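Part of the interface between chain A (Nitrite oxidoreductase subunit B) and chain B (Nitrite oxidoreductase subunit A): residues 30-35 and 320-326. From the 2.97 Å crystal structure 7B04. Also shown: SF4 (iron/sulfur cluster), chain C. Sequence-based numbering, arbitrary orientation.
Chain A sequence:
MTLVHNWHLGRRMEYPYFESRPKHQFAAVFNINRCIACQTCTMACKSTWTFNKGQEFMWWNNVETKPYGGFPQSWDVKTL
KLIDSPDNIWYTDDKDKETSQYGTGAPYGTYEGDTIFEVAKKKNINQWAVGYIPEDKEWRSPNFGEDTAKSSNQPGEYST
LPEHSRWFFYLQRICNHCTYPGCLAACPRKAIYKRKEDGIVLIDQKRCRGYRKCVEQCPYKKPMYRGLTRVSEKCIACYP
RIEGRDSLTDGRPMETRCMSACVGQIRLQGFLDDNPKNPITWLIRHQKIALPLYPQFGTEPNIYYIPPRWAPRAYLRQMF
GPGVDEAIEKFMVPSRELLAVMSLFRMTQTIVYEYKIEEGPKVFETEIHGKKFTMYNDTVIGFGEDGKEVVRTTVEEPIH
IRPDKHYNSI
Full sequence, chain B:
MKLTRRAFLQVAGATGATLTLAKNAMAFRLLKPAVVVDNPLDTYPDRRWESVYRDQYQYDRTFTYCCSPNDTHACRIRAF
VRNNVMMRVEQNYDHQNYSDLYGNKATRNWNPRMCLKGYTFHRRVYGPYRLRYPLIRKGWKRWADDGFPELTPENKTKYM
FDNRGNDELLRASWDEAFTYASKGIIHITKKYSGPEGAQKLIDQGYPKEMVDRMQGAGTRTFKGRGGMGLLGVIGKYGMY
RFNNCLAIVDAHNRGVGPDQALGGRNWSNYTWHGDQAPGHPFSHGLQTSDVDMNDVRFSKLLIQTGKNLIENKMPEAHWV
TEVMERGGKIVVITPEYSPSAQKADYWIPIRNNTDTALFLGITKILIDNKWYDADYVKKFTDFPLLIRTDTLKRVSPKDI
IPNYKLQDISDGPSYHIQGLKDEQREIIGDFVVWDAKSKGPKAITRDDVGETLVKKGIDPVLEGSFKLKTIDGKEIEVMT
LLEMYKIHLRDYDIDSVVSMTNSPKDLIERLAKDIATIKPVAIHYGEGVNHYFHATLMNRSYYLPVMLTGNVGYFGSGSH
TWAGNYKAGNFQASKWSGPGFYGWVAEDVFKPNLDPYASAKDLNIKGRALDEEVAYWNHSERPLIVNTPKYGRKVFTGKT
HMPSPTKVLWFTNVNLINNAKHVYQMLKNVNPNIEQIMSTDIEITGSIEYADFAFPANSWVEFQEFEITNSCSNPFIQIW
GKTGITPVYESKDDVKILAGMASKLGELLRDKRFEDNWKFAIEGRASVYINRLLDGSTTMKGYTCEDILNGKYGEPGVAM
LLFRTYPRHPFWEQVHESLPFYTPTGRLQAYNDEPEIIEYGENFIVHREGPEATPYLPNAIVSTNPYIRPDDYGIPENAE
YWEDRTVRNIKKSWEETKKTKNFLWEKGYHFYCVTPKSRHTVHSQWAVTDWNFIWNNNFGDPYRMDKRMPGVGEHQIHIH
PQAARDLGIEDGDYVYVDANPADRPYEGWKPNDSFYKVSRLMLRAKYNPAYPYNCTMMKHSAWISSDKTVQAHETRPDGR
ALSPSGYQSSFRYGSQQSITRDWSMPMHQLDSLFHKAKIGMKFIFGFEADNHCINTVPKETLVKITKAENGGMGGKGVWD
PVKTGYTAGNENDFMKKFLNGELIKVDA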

# COMPACT_ATOMS: atom_id res chain seq x y z
N PHE A 30 -3.99 18.87 -8.96
CA PHE A 30 -4.06 17.81 -7.96
C PHE A 30 -5.04 18.24 -6.87
O PHE A 30 -4.82 19.26 -6.21
N ASN A 31 -6.10 17.46 -6.68
CA ASN A 31 -7.05 17.72 -5.60
C ASN A 31 -6.56 16.98 -4.36
O ASN A 31 -6.85 15.80 -4.16
N ILE A 32 -5.80 17.69 -3.53
CA ILE A 32 -5.22 17.10 -2.32
C ILE A 32 -6.31 16.54 -1.41
O ILE A 32 -6.10 15.54 -0.71
N ASN A 33 -7.48 17.17 -1.40
CA ASN A 33 -8.57 16.73 -0.54
C ASN A 33 -8.97 15.28 -0.80
O ASN A 33 -9.46 14.60 0.10
N ARG A 34 -8.77 14.79 -2.02
CA ARG A 34 -9.15 13.43 -2.37
C ARG A 34 -8.02 12.42 -2.23
O ARG A 34 -8.27 11.22 -2.38
N CYS A 35 -6.80 12.86 -1.94
CA CYS A 35 -5.66 11.95 -1.99
C CYS A 35 -5.67 10.98 -0.82
O CYS A 35 -6.16 11.28 0.27
N VAL B 320 -15.81 7.78 -0.72
CA VAL B 320 -15.98 8.46 0.56
C VAL B 320 -15.35 9.85 0.55
O VAL B 320 -15.94 10.80 1.06
N THR B 321 -14.14 9.99 -0.00
CA THR B 321 -13.48 11.29 -0.04
C THR B 321 -14.34 12.34 -0.72
O THR B 321 -14.24 13.53 -0.41
N GLU B 322 -15.19 11.91 -1.66
CA GLU B 322 -16.01 12.82 -2.44
C GLU B 322 -17.33 13.14 -1.75
O GLU B 322 -18.17 13.84 -2.34
N VAL B 323 -17.55 12.65 -0.53
CA VAL B 323 -18.75 13.01 0.21
C VAL B 323 -18.64 14.43 0.75
O VAL B 323 -19.66 15.12 0.89
N MET B 324 -17.42 14.90 1.00
CA MET B 324 -17.23 16.30 1.38
C MET B 324 -17.45 17.25 0.22
O MET B 324 -17.34 18.47 0.41
N GLU B 325 -17.75 16.74 -0.98
CA GLU B 325 -17.94 17.57 -2.16
C GLU B 325 -19.38 17.63 -2.63
O GLU B 325 -19.68 18.35 -3.59
N ARG B 326 -20.29 16.89 -2.00
CA ARG B 326 -21.69 16.84 -2.42
C ARG B 326 -22.62 17.07 -1.23
O ARG B 326 -23.67 16.43 -1.09

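The contact is built around one long arginine and the carboxylate that receives it. R34(A), with the largest covered area, leaves the 3-10 segment sideways, yet its chain (chi1 m, chi2 and chi3 t) runs fully extended, so the guanidinium ends among the acids of chain B. E325(B), second in covered area, points toward chain A and is likewise stretched (m, then t), presenting its carboxylate at the edge of the guanidinium, near its plane. The result is a two-pronged salt bridge: R34(A) NE donates to E325(B) OE2 at 2.9 Å and R34(A) NH1 to E325(B) OE1 at 2.8 Å, both with nearly straight hydrogen bonds. Because the two groups meet side by side, each carboxylate oxygen has its own N-H.

E322(B) uses the same cation differently. Its CB sets off sideways, but an m, t chain brings OE2 over one face of the guanidinium, 3.2 Å from R34(A) NH2; no N-H points at it, so this salt bridge rests on charge alone. E322(B) also forms a long salt bridge within its own stretch, from OE1 to R326(B) NH1 at 3.8 Å.

N31(A), chi1 t, points toward chain B and adds a weak hydrogen bond from ND2 to E325(B) OE2, 3.2 Å, so that oxygen serves two donors. The other end of the amide works at home: N31(A) OD1 accepts from N33(A) ND2 at 3.3 Å.

Beside this polar group lies a looser packing layer. T321(B), chi1 p, points toward chain A and sets CG2 3.9 Å from R34(A) O, where the backbones come closest. M324(B), p, t, p, brings SD to 4.1 Å from N33(A) CB. C35(A) turns its CB away from chain B, and its SG binds FE3 of the SF4 cluster at 2.3 Å, so neighbouring residues serve interface and cofactor separately.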

# COMPACT_ATOMS: atom_id res chain seq x y z
CB PHE A 30 -2.69 17.52 -7.34
CG PHE A 30 -1.68 16.93 -8.29
CD1 PHE A 30 -1.95 16.79 -9.64
CD2 PHE A 30 -0.45 16.51 -7.82
CE1 PHE A 30 -1.02 16.24 -10.50
CE2 PHE A 30 0.49 15.96 -8.67
CZ PHE A 30 0.20 15.83 -10.01
CB ASN A 31 -8.46 17.28 -6.00
CG ASN A 31 -9.52 17.77 -5.03
OD1 ASN A 31 -9.21 18.41 -4.02
ND2 ASN A 31 -10.78 17.48 -5.33
CB ILE A 32 -4.34 18.13 -1.59
CG1 ILE A 32 -3.25 18.66 -2.51
CG2 ILE A 32 -3.72 17.51 -0.34
CD1 ILE A 32 -2.40 19.74 -1.87
CB ASN A 33 -9.78 17.64 -0.72
CG ASN A 33 -9.51 19.06 -0.26
OD1 ASN A 33 -9.20 19.29 0.91
ND2 ASN A 33 -9.63 20.01 -1.18
CB ARG A 34 -9.67 13.37 -3.82
CG ARG A 34 -10.98 14.07 -4.10
CD ARG A 34 -11.36 13.80 -5.55
NE ARG A 34 -12.61 14.44 -5.95
CZ ARG A 34 -13.14 14.33 -7.16
NH1 ARG A 34 -14.28 14.94 -7.45
NH2 ARG A 34 -12.54 13.59 -8.08
CB CYS A 35 -4.35 12.74 -2.01
SG CYS A 35 -2.88 11.74 -2.36
CB VAL B 320 -15.45 7.61 1.75
CG1 VAL B 320 -13.96 7.44 1.72
CG2 VAL B 320 -15.81 8.29 3.04
CB THR B 321 -12.12 11.18 -0.74
OG1 THR B 321 -12.32 10.79 -2.11
CG2 THR B 321 -11.23 10.17 -0.05
CB GLU B 322 -16.26 12.23 -3.83
CG GLU B 322 -15.00 12.17 -4.68
CD GLU B 322 -15.15 11.28 -5.91
OE1 GLU B 322 -16.22 10.68 -6.08
OE2 GLU B 322 -14.18 11.19 -6.69
CB VAL B 323 -19.00 11.99 1.34
CG1 VAL B 323 -20.14 12.43 2.25
CG2 VAL B 323 -19.28 10.61 0.76
CB MET B 324 -15.82 16.50 1.95
CG MET B 324 -14.72 16.42 0.90
SD MET B 324 -13.09 16.79 1.57
CE MET B 324 -12.78 15.29 2.50
CB GLU B 325 -17.06 17.06 -3.31
CG GLU B 325 -15.58 17.07 -3.01
CD GLU B 325 -14.76 16.46 -4.13
OE1 GLU B 325 -15.36 15.97 -5.11
OE2 GLU B 325 -13.52 16.48 -4.04
CB ARG B 326 -22.01 15.53 -3.14
CG ARG B 326 -20.83 14.95 -3.90
CD ARG B 326 -21.13 13.61 -4.53
NE ARG B 326 -20.04 13.18 -5.41
CZ ARG B 326 -20.11 13.16 -6.74
NH1 ARG B 326 -19.06 12.76 -7.44
NH2 ARG B 326 -21.22 13.54 -7.36
FE1 SF4 C . -2.86 7.76 -4.67
FE2 SF4 C . -0.88 9.11 -5.98
FE3 SF4 C . -2.47 10.42 -4.18
FE4 SF4 C . -3.50 9.61 -6.58
S1 SF4 C . -1.86 11.15 -6.25
S2 SF4 C . -4.47 9.37 -4.53
S3 SF4 C . -2.37 7.65 -6.89
S4 SF4 C . -1.02 8.72 -3.74